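Local coordinates for protein cellulase (Xanthomonas axonopodis pv. citri, PDB 5HOS) that probably hydrolyses internal beta-1,4-glucosidic bonds of cellulose, as an endo-beta-1,4-glucanase with a family 5 glycosyl hydrolase domain, at residues M108-V114 with N150-L156. Residues are numbered along the deposited sequence; the frame is centred on the assembly and turned at random.
Sequences MYVIVDV and NAVIFGL
Strands 109-114 and 152-155 are strands three and four, adjacent in the closed eight-stranded parallel sheet of a TIM barrel, the fold of family 5 glycosyl hydrolases. Val-110 and Val-112 use both backbone groups to bind across. Val-110 N bonds to Ala-151 O at 2.9 Å, and Ile-153 N to Val-110 O at 2.8 Å. Val-112 N to Ile-153 O and Gly-155 N to Val-112 O carry the pairing on, the last more bent at 141°; a weak bond from Val-114 N to Gly-155 O follows.

Ile-111 and Ile-153 point into the barrel. With CG1 beside the backbone N (chi1 -59°), Ile-111 lays that atom 3.9 Å from CB of Ile-153. On the outer face Val-112 CG2 meets Val-152 CG1 at 3.9 Å, beneath helix 90-105. At the N-terminal end of the strands Asn-150 O sits in the plane of the Tyr-109 ring, 3.3 Å from CE2 at its edge, while the side-chain amide of Asn-150, whose OD1 is hydrogen-bonded to Arg-223 NH2, has its plane 84° from that of the ring.

At the other end a water lies 2.6 Å from Asp-113 OD1 and bridges, weakly, to Gly-155 O; Asp-113 OD2 is hydrogen-bonded to His-115 ND1. Backbone bonds thus fix the pairing, apolar branches pack both faces, and the buried Asp-113 carboxylate has polar partners for both its oxygens.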
loop_
_atom_site.group_PDB
_atom_site.type_symbol
_atom_site.label_atom_id
_atom_site.label_comp_id
_atom_site.label_asym_id
_atom_site.label_seq_id
_atom_site.Cartn_x
_atom_site.Cartn_y
_atom_site.Cartn_z
ATOM N N MET A 108 5.882 10.092 11.798
ATOM C CA MET A 108 5.122 9.361 10.802
ATOM C C MET A 108 5.216 7.851 11.015
ATOM O O MET A 108 6.161 7.347 11.646
ATOM C CB MET A 108 5.613 9.715 9.396
ATOM C CG MET A 108 5.467 11.185 9.040
ATOM S SD MET A 108 6.092 11.547 7.396
ATOM C CE MET A 108 4.651 11.266 6.377
ATOM N N TYR A 109 4.213 7.153 10.486
ATOM C CA TYR A 109 4.188 5.694 10.381
ATOM C C TYR A 109 4.745 5.269 9.025
ATOM O O TYR A 109 4.720 6.051 8.074
ATOM C CB TYR A 109 2.749 5.187 10.492
ATOM C CG TYR A 109 2.052 5.511 11.794
ATOM C CD1 TYR A 109 1.329 6.687 11.948
ATOM C CD2 TYR A 109 2.104 4.629 12.869
ATOM C CE1 TYR A 109 0.687 6.989 13.140
ATOM C CE2 TYR A 109 1.464 4.920 14.068
ATOM C CZ TYR A 109 0.755 6.098 14.193
ATOM O OH TYR A 109 0.108 6.392 15.381
ATOM N N VAL A 110 5.224 4.023 8.944
ATOM C CA VAL A 110 5.706 3.447 7.680
ATOM C C VAL A 110 4.980 2.137 7.436
ATOM O O VAL A 110 5.015 1.244 8.285
ATOM C CB VAL A 110 7.229 3.196 7.673
ATOM C CG1 VAL A 110 7.673 2.477 6.409
ATOM C CG2 VAL A 110 7.981 4.501 7.787
ATOM N N ILE A 111 4.343 2.025 6.270
ATOM C CA ILE A 111 3.844 0.752 5.779
ATOM C C ILE A 111 4.971 0.131 4.981
ATOM O O ILE A 111 5.390 0.698 3.966
ATOM C CB ILE A 111 2.613 0.915 4.859
ATOM C CG1 ILE A 111 1.467 1.620 5.589
ATOM C CG2 ILE A 111 2.148 -0.439 4.310
ATOM C CD1 ILE A 111 0.448 2.247 4.649
ATOM N N VAL A 112 5.465 -1.014 5.428
ATOM C CA VAL A 112 6.418 -1.783 4.640
ATOM C C VAL A 112 5.594 -2.575 3.635
ATOM O O VAL A 112 4.870 -3.490 4.016
ATOM C CB VAL A 112 7.276 -2.725 5.504
ATOM C CG1 VAL A 112 8.221 -3.539 4.624
ATOM C CG2 VAL A 112 8.058 -1.929 6.540
ATOM N N ASP A 113 5.709 -2.209 2.358
ATOM C CA ASP A 113 4.904 -2.792 1.270
ATOM C C ASP A 113 5.799 -3.715 0.465
ATOM O O ASP A 113 6.664 -3.253 -0.279
ATOM C CB ASP A 113 4.298 -1.656 0.404
ATOM C CG ASP A 113 4.062 -2.042 -1.071
ATOM O OD1 ASP A 113 3.743 -3.210 -1.382
ATOM O OD2 ASP A 113 4.198 -1.136 -1.927
ATOM N N VAL A 114 5.573 -5.017 0.602
ATOM C CA VAL A 114 6.282 -6.009 -0.202
ATOM C C VAL A 114 5.627 -5.921 -1.585
ATOM O O VAL A 114 4.517 -6.416 -1.787
ATOM C CB VAL A 114 6.169 -7.423 0.402
ATOM C CG1 VAL A 114 6.877 -8.448 -0.476
ATOM C CG2 VAL A 114 6.751 -7.435 1.814
ATOM N N ASN A 150 5.078 0.150 17.017
ATOM C CA ASN A 150 3.826 0.779 16.599
ATOM C C ASN A 150 3.957 1.733 15.404
ATOM O O ASN A 150 2.960 2.052 14.774
ATOM C CB ASN A 150 3.156 1.482 17.779
ATOM C CG ASN A 150 1.674 1.733 17.543
ATOM O OD1 ASN A 150 0.906 0.802 17.257
ATOM N ND2 ASN A 150 1.263 2.996 17.648
ATOM N N ALA A 151 5.172 2.160 15.069
ATOM C CA ALA A 151 5.368 2.955 13.846
ATOM C C ALA A 151 5.296 2.143 12.561
ATOM O O ALA A 151 5.171 2.736 11.495
ATOM C CB ALA A 151 6.692 3.687 13.888
ATOM N N VAL A 152 5.412 0.813 12.649
ATOM C CA VAL A 152 5.580 -0.032 11.470
ATOM C C VAL A 152 4.316 -0.831 11.202
ATOM O O VAL A 152 3.819 -1.543 12.081
ATOM C CB VAL A 152 6.781 -0.982 11.628
ATOM C CG1 VAL A 152 7.050 -1.746 10.340
ATOM C CG2 VAL A 152 8.022 -0.186 12.020
ATOM N N ILE A 153 3.816 -0.697 9.976
ATOM C CA ILE A 153 2.620 -1.381 9.508
ATOM C C ILE A 153 3.048 -2.389 8.438
ATOM O O ILE A 153 3.904 -2.098 7.594
ATOM C CB ILE A 153 1.599 -0.367 8.946
ATOM C CG1 ILE A 153 1.165 0.628 10.035
ATOM C CG2 ILE A 153 0.382 -1.069 8.344
ATOM C CD1 ILE A 153 0.543 1.900 9.490
ATOM N N PHE A 154 2.453 -3.573 8.484
ATOM C CA PHE A 154 2.825 -4.667 7.596
ATOM C C PHE A 154 1.904 -4.741 6.379
ATOM O O PHE A 154 0.765 -5.168 6.487
ATOM C CB PHE A 154 2.816 -5.991 8.375
ATOM C CG PHE A 154 3.813 -6.064 9.520
ATOM C CD1 PHE A 154 4.946 -5.261 9.571
ATOM C CD2 PHE A 154 3.624 -6.993 10.538
ATOM C CE1 PHE A 154 5.862 -5.375 10.605
ATOM C CE2 PHE A 154 4.527 -7.104 11.581
ATOM C CZ PHE A 154 5.642 -6.292 11.621
ATOM N N GLY A 155 2.407 -4.305 5.226
ATOM C CA GLY A 155 1.687 -4.412 3.947
ATOM C C GLY A 155 2.017 -5.737 3.284
ATOM O O GLY A 155 2.996 -5.836 2.548
ATOM N N LEU A 156 1.192 -6.752 3.535
ATOM C CA LEU A 156 1.498 -8.142 3.136
ATOM C C LEU A 156 1.989 -8.310 1.698
ATOM O O LEU A 156 2.981 -8.993 1.457
ATOM C CB LEU A 156 0.290 -9.048 3.339
ATOM C CG LEU A 156 -0.207 -9.299 4.763
ATOM C CD1 LEU A 156 -1.375 -10.271 4.676
ATOM C CD2 LEU A 156 0.901 -9.844 5.646
HETATM O O HOH W 1 1.940 -4.297 0.226
#